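Local coordinates for predicted protein (Acinetobacter sp. RUH2624, PDB 4MEA) that hydrolyses epoxides as a secreted Cif-type epoxide hydrolase with an alpha/beta hydrolase fold, at residues 192-197 against 231-236. Numbering follows the deposited sequence.
Sequences AEKQIA and STRDKL
L236 presses its CD1 branch against the backbone of A197, 3.5 Å from A197 N, and the same methyl lies 3.8 Å from I196 CG2; this seam, with L236 and I196 buried, is the tightly packed side. F204 of helix 200-211 touches both I196 and L236, extending the apolar cluster. The solvent side belongs to R233, an exposed residue: chi2 of -109° lays R233 CD against A197 CB, 3.6 Å away, and a further bend at chi3 turns NE toward E193. E193 crosses R233 at about a right angle, its CG anti to the backbone N and its chain extended, which brings the carboxylate to the guanidinium. R233 NE donates to E193 OE2 at 2.7 Å, straight at 166°; OE2 lies near the guanidinium plane, while NE comes from its anti side, 31° out of the carboxylate plane. A weak bond joins R233 NH2 to the same oxygen. K194 CG covers one guanidinium face, 3.9 Å above its centre. A water donates to both A197 O, near the C-terminal end of helix 191-198, and S231 O, just ahead of helix 233-244. The contact thus joins two helices of the region inserted between strands 151-157 and 267-272, consistent with the family's cap. Chemically, E193 probably balances R233, while K194 NZ, 5.1 Å from R233 NH2, hydrogen-bonds S8 OG of the second subunit, so an ion pair complements the apolar seam.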
loop_
_atom_site.group_PDB
_atom_site.type_symbol
_atom_site.label_atom_id
_atom_site.label_comp_id
_atom_site.label_asym_id
_atom_site.label_seq_id
_atom_site.Cartn_x
_atom_site.Cartn_y
_atom_site.Cartn_z
ATOM N N ALA A 192 1.839 7.900 -6.061
ATOM C CA ALA A 192 0.890 8.454 -5.095
ATOM C C ALA A 192 0.697 9.942 -5.383
ATOM O O ALA A 192 -0.426 10.438 -5.442
ATOM C CB ALA A 192 1.373 8.248 -3.664
ATOM N N GLU A 193 1.800 10.650 -5.565
ATOM C CA GLU A 193 1.721 12.075 -5.883
ATOM C C GLU A 193 0.798 12.331 -7.078
ATOM O O GLU A 193 -0.117 13.156 -7.006
ATOM C CB GLU A 193 3.108 12.641 -6.180
ATOM C CG GLU A 193 3.058 14.048 -6.777
ATOM C CD GLU A 193 4.398 14.498 -7.310
ATOM O OE1 GLU A 193 5.433 13.902 -6.919
ATOM O OE2 GLU A 193 4.411 15.446 -8.127
ATOM N N LYS A 194 1.047 11.620 -8.174
ATOM C CA LYS A 194 0.277 11.805 -9.404
ATOM C C LYS A 194 -1.188 11.366 -9.275
ATOM O O LYS A 194 -2.101 12.074 -9.727
ATOM C CB LYS A 194 0.955 11.082 -10.572
ATOM C CG LYS A 194 2.202 11.787 -11.124
ATOM C CD LYS A 194 2.734 11.024 -12.331
ATOM C CE LYS A 194 3.826 11.778 -13.057
ATOM N NZ LYS A 194 4.243 11.024 -14.253
ATOM N N GLN A 195 -1.420 10.204 -8.667
ATOM C CA GLN A 195 -2.786 9.699 -8.550
ATOM C C GLN A 195 -3.620 10.572 -7.617
ATOM O O GLN A 195 -4.774 10.891 -7.911
ATOM C CB GLN A 195 -2.797 8.251 -8.066
ATOM C CG GLN A 195 -2.307 7.258 -9.117
ATOM C CD GLN A 195 -2.508 5.825 -8.692
ATOM O OE1 GLN A 195 -2.315 5.477 -7.532
ATOM N NE2 GLN A 195 -2.910 4.988 -9.630
ATOM N N ILE A 196 -3.031 10.943 -6.486
ATOM C CA ILE A 196 -3.748 11.738 -5.496
ATOM C C ILE A 196 -3.990 13.163 -6.000
ATOM O O ILE A 196 -5.063 13.728 -5.768
ATOM C CB ILE A 196 -3.048 11.698 -4.120
ATOM C CG1 ILE A 196 -3.134 10.272 -3.550
ATOM C CG2 ILE A 196 -3.708 12.678 -3.158
ATOM C CD1 ILE A 196 -2.275 10.017 -2.305
ATOM N N ALA A 197 -3.021 13.738 -6.715
ATOM C CA ALA A 197 -3.213 15.082 -7.267
ATOM C C ALA A 197 -4.418 15.137 -8.200
ATOM O O ALA A 197 -5.056 16.184 -8.341
ATOM C CB ALA A 197 -1.942 15.580 -8.000
ATOM N N SER A 231 -3.498 19.648 -1.829
ATOM C CA SER A 231 -4.274 19.544 -3.056
ATOM C C SER A 231 -3.466 19.792 -4.326
ATOM O O SER A 231 -4.034 19.800 -5.417
ATOM C CB SER A 231 -5.480 20.484 -3.005
ATOM O OG SER A 231 -5.068 21.846 -2.892
ATOM N N THR A 232 -2.156 19.994 -4.191
ATOM C CA THR A 232 -1.294 20.217 -5.350
ATOM C C THR A 232 -0.115 19.246 -5.378
ATOM O O THR A 232 0.301 18.739 -4.331
ATOM C CB THR A 232 -0.773 21.675 -5.388
ATOM O OG1 THR A 232 -0.194 22.003 -4.123
ATOM C CG2 THR A 232 -1.922 22.648 -5.653
ATOM N N ARG A 233 0.420 18.987 -6.575
ATOM C CA ARG A 233 1.564 18.081 -6.719
ATOM C C ARG A 233 2.751 18.485 -5.846
ATOM O O ARG A 233 3.445 17.625 -5.290
ATOM C CB ARG A 233 2.038 17.993 -8.179
ATOM C CG ARG A 233 0.987 17.614 -9.209
ATOM C CD ARG A 233 1.174 16.214 -9.784
ATOM N NE ARG A 233 2.562 15.795 -10.016
ATOM C CZ ARG A 233 3.119 15.614 -11.216
ATOM N NH1 ARG A 233 2.433 15.845 -12.324
ATOM N NH2 ARG A 233 4.375 15.198 -11.311
ATOM N N ASP A 234 3.019 19.786 -5.742
ATOM C CA ASP A 234 4.197 20.208 -4.980
ATOM C C ASP A 234 4.054 19.849 -3.504
ATOM O O ASP A 234 5.012 19.402 -2.879
ATOM C CB ASP A 234 4.504 21.701 -5.158
ATOM C CG ASP A 234 3.460 22.595 -4.511
ATOM O OD1 ASP A 234 2.255 22.358 -4.743
ATOM O OD2 ASP A 234 3.841 23.532 -3.770
ATOM N N LYS A 235 2.859 20.031 -2.951
ATOM C CA LYS A 235 2.627 19.688 -1.550
ATOM C C LYS A 235 2.645 18.165 -1.340
ATOM O O LYS A 235 3.174 17.670 -0.349
ATOM C CB LYS A 235 1.316 20.303 -1.059
ATOM C CG LYS A 235 1.361 21.833 -0.957
ATOM C CD LYS A 235 2.299 22.274 0.180
ATOM C CE LYS A 235 2.798 23.716 -0.021
ATOM N NZ LYS A 235 3.731 24.133 1.071
ATOM N N LEU A 236 2.064 17.425 -2.275
ATOM C CA LEU A 236 2.083 15.966 -2.203
ATOM C C LEU A 236 3.492 15.430 -2.388
ATOM O O LEU A 236 3.905 14.509 -1.687
ATOM C CB LEU A 236 1.144 15.364 -3.249
ATOM C CG LEU A 236 -0.333 15.624 -2.954
ATOM C CD1 LEU A 236 -1.183 15.297 -4.167
ATOM C CD2 LEU A 236 -0.789 14.818 -1.722
HETATM O O HOH W 1 -4.833 18.646 -7.745
#